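Local atomic coordinates of transcriptional activator, putative (Pyrococcus furiosus, PDB entry 1RTW), a protein that is of unproven function, named a putative transcriptional activator, and belongs to the all-helical TENA/THI-4/PQQC family. Residues 36-39 against 40-44; 154-158 against 159-163; 173-176 against 177-181. One frame throughout, in Å; residues are numbered along the deposited sequence.

Contact 1. Residues 36-39 against 40-44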
loop_
_atom_site.group_PDB
_atom_site.type_symbol
_atom_site.label_atom_id
_atom_site.label_comp_id
_atom_site.label_asym_id
_atom_site.label_seq_id
_atom_site.Cartn_x
_atom_site.Cartn_y
_atom_site.Cartn_z
ATOM N N PHE B 36 27.668 5.141 -21.825
ATOM C CA PHE B 36 27.116 6.198 -20.996
ATOM C C PHE B 36 25.631 6.382 -21.298
ATOM O O PHE B 36 24.830 6.598 -20.383
ATOM C CB PHE B 36 27.844 7.531 -21.213
ATOM C CG PHE B 36 27.251 8.661 -20.434
ATOM C CD1 PHE B 36 27.549 8.820 -19.081
ATOM C CD2 PHE B 36 26.327 9.520 -21.025
ATOM C CE1 PHE B 36 26.930 9.807 -18.330
ATOM C CE2 PHE B 36 25.698 10.513 -20.278
ATOM C CZ PHE B 36 26.002 10.653 -18.926
ATOM N N GLU B 37 25.267 6.310 -22.576
ATOM C CA GLU B 37 23.874 6.480 -22.969
ATOM C C GLU B 37 22.982 5.420 -22.339
ATOM O O GLU B 37 21.911 5.734 -21.818
ATOM C CB GLU B 37 23.724 6.465 -24.489
ATOM C CG GLU B 37 22.273 6.550 -24.951
ATOM C CD GLU B 37 22.110 6.865 -26.443
ATOM O OE1 GLU B 37 22.976 7.560 -27.028
ATOM O OE2 GLU B 37 21.088 6.438 -27.023
ATOM N N LYS B 38 23.432 4.172 -22.376
ATOM C CA LYS B 38 22.673 3.072 -21.803
ATOM C C LYS B 38 22.513 3.270 -20.293
ATOM O O LYS B 38 21.437 3.041 -19.744
ATOM C CB LYS B 38 23.355 1.733 -22.114
ATOM C CG LYS B 38 22.537 0.516 -21.726
ATOM C CD LYS B 38 23.000 -0.718 -22.470
ATOM C CE LYS B 38 22.688 -0.621 -23.957
ATOM N NZ LYS B 38 21.216 -0.533 -24.194
ATOM N N TRP B 39 23.573 3.720 -19.628
ATOM C CA TRP B 39 23.501 3.962 -18.195
ATOM C C TRP B 39 22.510 5.083 -17.903
ATOM O O TRP B 39 21.733 4.991 -16.963
ATOM C CB TRP B 39 24.871 4.327 -17.604
ATOM C CG TRP B 39 24.749 4.844 -16.185
ATOM C CD1 TRP B 39 24.624 4.096 -15.048
ATOM C CD2 TRP B 39 24.629 6.216 -15.777
ATOM N NE1 TRP B 39 24.421 4.913 -13.964
ATOM C CE2 TRP B 39 24.419 6.218 -14.381
ATOM C CE3 TRP B 39 24.672 7.442 -16.458
ATOM C CZ2 TRP B 39 24.246 7.407 -13.649
ATOM C CZ3 TRP B 39 24.500 8.624 -15.727
ATOM C CH2 TRP B 39 24.291 8.595 -14.338
ATOM N N LEU B 40 22.550 6.129 -18.724
ATOM C CA LEU B 40 21.685 7.293 -18.577
ATOM C C LEU B 40 20.203 6.929 -18.651
ATOM O O LEU B 40 19.439 7.247 -17.742
ATOM C CB LEU B 40 22.022 8.325 -19.658
ATOM C CG LEU B 40 21.448 9.728 -19.500
ATOM C CD1 LEU B 40 22.254 10.494 -18.472
ATOM C CD2 LEU B 40 21.482 10.445 -20.823
ATOM N N VAL B 41 19.807 6.258 -19.729
ATOM C CA VAL B 41 18.419 5.835 -19.934
ATOM C C VAL B 41 17.908 4.994 -18.763
ATOM O O VAL B 41 16.793 5.181 -18.288
ATOM C CB VAL B 41 18.289 5.009 -21.241
ATOM C CG1 VAL B 41 16.913 4.417 -21.375
ATOM C CG2 VAL B 41 18.595 5.891 -22.464
ATOM N N ASN B 42 18.745 4.086 -18.280
ATOM C CA ASN B 42 18.353 3.222 -17.183
ATOM C C ASN B 42 18.387 3.876 -15.812
ATOM O O ASN B 42 17.536 3.600 -14.967
ATOM C CB ASN B 42 19.173 1.939 -17.199
ATOM C CG ASN B 42 18.763 1.019 -18.314
ATOM O OD1 ASN B 42 17.893 0.163 -18.144
ATOM N ND2 ASN B 42 19.374 1.194 -19.473
ATOM N N ASP B 43 19.355 4.745 -15.573
ATOM C CA ASP B 43 19.390 5.390 -14.274
ATOM C C ASP B 43 18.273 6.422 -14.152
ATOM O O ASP B 43 17.760 6.665 -13.067
ATOM C CB ASP B 43 20.747 6.022 -13.999
ATOM C CG ASP B 43 21.062 6.063 -12.520
ATOM O OD1 ASP B 43 21.119 4.984 -11.892
ATOM O OD2 ASP B 43 21.237 7.172 -11.979
ATOM N N TYR B 44 17.880 7.008 -15.278
ATOM C CA TYR B 44 16.806 7.994 -15.297
ATOM C C TYR B 44 15.522 7.308 -14.835
ATOM O O TYR B 44 14.730 7.882 -14.082
ATOM C CB TYR B 44 16.632 8.549 -16.708
ATOM C CG TYR B 44 15.511 9.540 -16.841
ATOM C CD1 TYR B 44 15.567 10.770 -16.196
ATOM C CD2 TYR B 44 14.413 9.264 -17.647
ATOM C CE1 TYR B 44 14.559 11.712 -16.358
ATOM C CE2 TYR B 44 13.393 10.195 -17.819
ATOM C CZ TYR B 44 13.478 11.417 -17.172
ATOM O OH TYR B 44 12.486 12.342 -17.358
#
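Leu40 begins the second segment by packing on Phe36, one turn back on helix 33-60. Its CD1 lies 3.8 Å from Phe36 CZ, and its N donates to Phe36 O. The same methyl also meets Trp39 CZ3. Leu40 continues onto Phe83 of helix 66-89 and Phe152 of helix 150-157, so this side of the helix belongs to the apolar core of the bundle. Val41 N makes a nearly straight bond to Glu37 O at 3.0 Å, and the CG2 methyl of Val41 sits against that oxygen.

Asn42 binds Lys38 O twice. Its backbone N is 3.2 Å from Lys38 O. Its side-chain ND2 is closer to Lys38 O, at 2.8 Å, with an N-H...O angle of 175°. The two donors come from opposite faces of the carbonyl plane. With CG beside its own backbone N (chi1 -73°), the amide of Asn42 folds back along the helix. The acceptor lies in the amide plane. Asn42 OD1 takes the N-H of Asp99.

Asp43 N bonds to Trp39 O, and its CB lies over one face of the indole, toward the rim. Asp43 CB is 4.0 Å from the centroid of the Trp39 five-membered ring, a CH-pi contact. The carboxylate runs past the rim on the NE1 and CZ2 side, its plane 21° from the indole plane, and Asp43 OD2 comes to 3.4 Å from Trp39 CZ2. Trp39 NE1 is bonded to Tyr132 OH. A phosphate ion lies near Asp43. The chemistry implies a buried carboxylate held beside an indole rim, the indole's rotation probably fixed by the bond to Tyr132.

Contact 2. Residues 154-158 against 159-163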
loop_
_atom_site.group_PDB
_atom_site.type_symbol
_atom_site.label_atom_id
_atom_site.label_comp_id
_atom_site.label_asym_id
_atom_site.label_seq_id
_atom_site.Cartn_x
_atom_site.Cartn_y
_atom_site.Cartn_z
ATOM N N ASN B 154 29.884 15.808 -10.073
ATOM C CA ASN B 154 29.782 16.841 -9.051
ATOM C C ASN B 154 28.560 16.698 -8.162
ATOM O O ASN B 154 28.672 16.816 -6.949
ATOM C CB ASN B 154 29.772 18.243 -9.679
ATOM C CG ASN B 154 31.143 18.670 -10.194
ATOM O OD1 ASN B 154 32.184 18.193 -9.720
ATOM N ND2 ASN B 154 31.147 19.578 -11.172
ATOM N N HIS B 155 27.395 16.451 -8.755
ATOM C CA HIS B 155 26.184 16.328 -7.959
ATOM C C HIS B 155 26.244 15.234 -6.890
ATOM O O HIS B 155 25.984 15.503 -5.721
ATOM C CB HIS B 155 24.942 16.130 -8.840
ATOM C CG HIS B 155 23.692 15.879 -8.048
ATOM N ND1 HIS B 155 23.079 14.646 -8.005
ATOM C CD2 HIS B 155 23.018 16.667 -7.184
ATOM C CE1 HIS B 155 22.086 14.686 -7.136
ATOM N NE2 HIS B 155 22.024 15.897 -6.622
ATOM N N TRP B 156 26.641 14.025 -7.274
ATOM C CA TRP B 156 26.693 12.934 -6.311
ATOM C C TRP B 156 27.894 12.910 -5.369
ATOM O O TRP B 156 27.879 12.199 -4.357
ATOM C CB TRP B 156 26.515 11.594 -7.013
ATOM C CG TRP B 156 25.106 11.367 -7.429
ATOM C CD1 TRP B 156 23.995 11.429 -6.634
ATOM C CD2 TRP B 156 24.645 11.027 -8.730
ATOM N NE1 TRP B 156 22.869 11.147 -7.363
ATOM C CE2 TRP B 156 23.242 10.900 -8.667
ATOM C CE3 TRP B 156 25.279 10.821 -9.961
ATOM C CZ2 TRP B 156 22.463 10.563 -9.769
ATOM C CZ3 TRP B 156 24.513 10.487 -11.056
ATOM C CH2 TRP B 156 23.116 10.367 -10.957
ATOM N N SER B 157 28.920 13.691 -5.697
ATOM C CA SER B 157 30.119 13.771 -4.867
ATOM C C SER B 157 30.179 15.089 -4.092
ATOM O O SER B 157 31.039 15.266 -3.229
ATOM C CB SER B 157 31.378 13.626 -5.729
ATOM O OG SER B 157 31.548 14.745 -6.586
ATOM N N SER B 158 29.251 15.998 -4.384
ATOM C CA SER B 158 29.217 17.308 -3.727
ATOM C C SER B 158 29.053 17.248 -2.209
ATOM O O SER B 158 28.566 16.261 -1.658
ATOM C CB SER B 158 28.107 18.182 -4.319
ATOM O OG SER B 158 26.819 17.741 -3.913
ATOM N N GLN B 159 29.460 18.329 -1.549
ATOM C CA GLN B 159 29.356 18.447 -0.098
ATOM C C GLN B 159 27.880 18.418 0.288
ATOM O O GLN B 159 27.509 17.853 1.312
ATOM C CB GLN B 159 29.994 19.761 0.374
ATOM C CG GLN B 159 30.046 19.953 1.894
ATOM C CD GLN B 159 31.003 18.998 2.595
ATOM O OE1 GLN B 159 31.693 18.199 1.957
ATOM N NE2 GLN B 159 31.051 19.083 3.919
ATOM N N GLU B 160 27.047 19.008 -0.562
ATOM C CA GLU B 160 25.611 19.064 -0.337
ATOM C C GLU B 160 25.008 17.664 -0.278
ATOM O O GLU B 160 24.234 17.359 0.627
ATOM C CB GLU B 160 24.944 19.879 -1.444
ATOM C CG GLU B 160 23.467 20.139 -1.219
ATOM C CD GLU B 160 22.866 21.054 -2.268
ATOM O OE1 GLU B 160 23.120 20.843 -3.474
ATOM O OE2 GLU B 160 22.127 21.985 -1.882
ATOM N N PHE B 161 25.363 16.820 -1.241
ATOM C CA PHE B 161 24.854 15.456 -1.266
ATOM C C PHE B 161 25.387 14.674 -0.067
ATOM O O PHE B 161 24.656 13.912 0.552
ATOM C CB PHE B 161 25.237 14.742 -2.562
ATOM C CG PHE B 161 24.450 13.494 -2.812
ATOM C CD1 PHE B 161 23.173 13.572 -3.347
ATOM C CD2 PHE B 161 24.974 12.245 -2.502
ATOM C CE1 PHE B 161 22.418 12.425 -3.572
ATOM C CE2 PHE B 161 24.232 11.089 -2.721
ATOM C CZ PHE B 161 22.945 11.176 -3.258
ATOM N N GLY B 162 26.660 14.889 0.259
ATOM C CA GLY B 162 27.271 14.212 1.385
ATOM C C GLY B 162 26.599 14.570 2.697
ATOM O O GLY B 162 26.554 13.765 3.628
ATOM N N GLU B 163 26.080 15.791 2.776
ATOM C CA GLU B 163 25.396 16.252 3.974
ATOM C C GLU B 163 24.050 15.545 4.060
ATOM O O GLU B 163 23.595 15.171 5.139
ATOM C CB GLU B 163 25.229 17.773 3.941
ATOM C CG GLU B 163 26.549 18.514 4.117
ATOM C CD GLU B 163 26.432 20.019 3.960
ATOM O OE1 GLU B 163 25.694 20.487 3.066
ATOM O OE2 GLU B 163 27.093 20.740 4.730
#
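Phe161 and Trp156 meet edge to face where helix 150-157 passes into helix 159-176, in a tight helix-to-helix junction with an aromatic cluster and an N-cap. The edge of Trp156 points at one face of Phe161. Trp156 CD1 lies 3.5 Å from Phe161 CZ, and the planes stand at 85°. His155 is the third ring. The edge of Phe161 turns toward its face in an offset edge-to-face pair, with centroids 5.5 Å apart and CD1 of Phe161 nearest to CE1 of His155. Phe161 reaches both rings because its CG is anti to the backbone N (chi1 -164°).

Further out, other helices hold the cluster. Trp156 NE1 bonds to Glu79 OE2 of helix 66-89, and Trp156 also meets Tyr132 and Trp136. Tyr75 and Tyr133 touch Phe161. A phosphate ion lies close to Trp156.

Ser158 probably helps to position Phe161. It is the first residue to leave the earlier helix and the N-cap of the next. Ser158 O accepts from Gly162 N at 3.0 Å. Ser158 OG joins the two helix ends, donating to His155 O at 3.0 Å and accepting from Phe161 N at 3.2 Å.

Contact 3. Residues 173-176 against 177-181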
loop_
_atom_site.group_PDB
_atom_site.type_symbol
_atom_site.label_atom_id
_atom_site.label_comp_id
_atom_site.label_asym_id
_atom_site.label_seq_id
_atom_site.Cartn_x
_atom_site.Cartn_y
_atom_site.Cartn_z
ATOM N N ASN B 173 20.732 5.481 12.175
ATOM C CA ASN B 173 21.408 5.017 13.380
ATOM C C ASN B 173 20.546 5.174 14.620
ATOM O O ASN B 173 20.525 4.307 15.487
ATOM C CB ASN B 173 22.718 5.779 13.566
ATOM C CG ASN B 173 23.822 5.231 12.707
ATOM O OD1 ASN B 173 23.825 4.050 12.366
ATOM N ND2 ASN B 173 24.787 6.079 12.369
ATOM N N SER B 174 19.830 6.290 14.669
ATOM C CA SER B 174 18.948 6.630 15.773
ATOM C C SER B 174 17.667 5.788 15.822
ATOM O O SER B 174 17.103 5.579 16.902
ATOM C CB SER B 174 18.599 8.112 15.679
ATOM O OG SER B 174 17.770 8.514 16.746
ATOM N N LEU B 175 17.187 5.375 14.644
ATOM C CA LEU B 175 15.986 4.546 14.494
ATOM C C LEU B 175 16.319 3.113 14.878
ATOM O O LEU B 175 15.491 2.391 15.442
ATOM C CB LEU B 175 15.521 4.544 13.040
ATOM C CG LEU B 175 14.397 5.461 12.557
ATOM C CD1 LEU B 175 14.333 5.373 11.035
ATOM C CD2 LEU B 175 13.064 5.047 13.176
ATOM N N ALA B 176 17.515 2.685 14.490
ATOM C CA ALA B 176 17.986 1.343 14.780
ATOM C C ALA B 176 18.130 1.143 16.287
ATOM O O ALA B 176 17.703 0.125 16.821
ATOM C CB ALA B 176 19.320 1.100 14.086
ATOM N N GLU B 177 18.650 2.155 16.976
ATOM C CA GLU B 177 18.861 2.066 18.417
ATOM C C GLU B 177 17.628 1.824 19.271
ATOM O O GLU B 177 17.755 1.564 20.470
ATOM C CB GLU B 177 19.644 3.273 18.943
ATOM C CG GLU B 177 21.047 3.410 18.353
ATOM C CD GLU B 177 21.774 2.071 18.187
ATOM O OE1 GLU B 177 21.956 1.349 19.193
ATOM O OE2 GLU B 177 22.168 1.746 17.042
ATOM N N LYS B 178 16.441 1.934 18.681
ATOM C CA LYS B 178 15.215 1.682 19.435
ATOM C C LYS B 178 14.456 0.483 18.883
ATOM O O LYS B 178 13.261 0.314 19.114
ATOM C CB LYS B 178 14.326 2.929 19.533
ATOM C CG LYS B 178 14.017 3.633 18.231
ATOM C CD LYS B 178 13.249 4.919 18.508
ATOM C CE LYS B 178 12.999 5.714 17.234
ATOM N NZ LYS B 178 12.202 6.946 17.498
ATOM N N HIS B 179 15.188 -0.365 18.172
ATOM C CA HIS B 179 14.632 -1.579 17.599
ATOM C C HIS B 179 15.430 -2.763 18.121
ATOM O O HIS B 179 16.562 -2.610 18.580
ATOM C CB HIS B 179 14.690 -1.548 16.065
ATOM C CG HIS B 179 13.553 -0.809 15.431
ATOM N ND1 HIS B 179 13.697 0.439 14.868
ATOM C CD2 HIS B 179 12.242 -1.129 15.300
ATOM C CE1 HIS B 179 12.526 0.861 14.421
ATOM N NE2 HIS B 179 11.628 -0.074 14.674
ATOM N N GLY B 180 14.835 -3.945 18.044
ATOM C CA GLY B 180 15.522 -5.134 18.508
ATOM C C GLY B 180 16.465 -5.687 17.457
ATOM O O GLY B 180 16.689 -5.052 16.422
ATOM N N GLU B 181 16.992 -6.883 17.711
ATOM C CA GLU B 181 17.912 -7.541 16.787
ATOM C C GLU B 181 17.201 -8.302 15.671
ATOM O O GLU B 181 17.790 -8.524 14.615
ATOM C CB GLU B 181 18.879 -8.462 17.540
ATOM C CG GLU B 181 20.250 -7.842 17.825
ATOM C CD GLU B 181 20.189 -6.521 18.597
ATOM O OE1 GLU B 181 20.965 -5.607 18.245
ATOM O OE2 GLU B 181 19.389 -6.393 19.554
#
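The imidazole of His179 turns its edge to the end of helix 159-176. Leu175 O and Ala176 CA lie at that edge, near the ring plane. His179 ND1 donates to Leu175 O at 2.7 Å, with the oxygen tilted 21° from the ring plane. The donor stands above the carbonyl plane of Leu175. A chi1 of -83°, which sets CG opposite the carbonyl carbon, turns the ring of His179 back to the last turn. At the far side of the ring, NE2 makes a weak hydrogen bond to Glu183 of the second subunit.

The backbone leaves the helix through a type I beta turn from Ala176 to His179. Lys178 N adds a weak bond to Leu175 O at 3.4 Å. The side chain of Lys178 starts across this carbonyl, its CG 3.4 Å from Leu175 O. It then runs out extended to a cation-pi contact with Phe182 of the second subunit. Glu177 N closes the last helical bond, to Asn173 O at 3.2 Å. Leu175 and His179 also pack on helix 118-142, through Phe118 and Leu119.

The ring of His179 thus satisfies a carbonyl at the helix end. The bond from ND1 places a proton there, and the same residues carry the turn into the subunit interface.

From the N terminus the chain first makes contact 1, within helix 33-60, where no loop is closed. Contact 2 comes more than a hundred residues later, at the junction of helices 150-157 and 159-176. Contact 3 ends helix 159-176 and opens the loop to helix 181-201. The three follow in series; none nests or crosses. Contacts 1 and 2 touch in space: Trp39 CH2 is 3.8 Å from Trp156 CZ3, which ties helix 33-60 to helix 150-157. Contacts 2 and 3 share helix 159-176, their centres about 27 Å apart. Contact 3 lies across the chain's centre from contact 1 and reaches the second subunit.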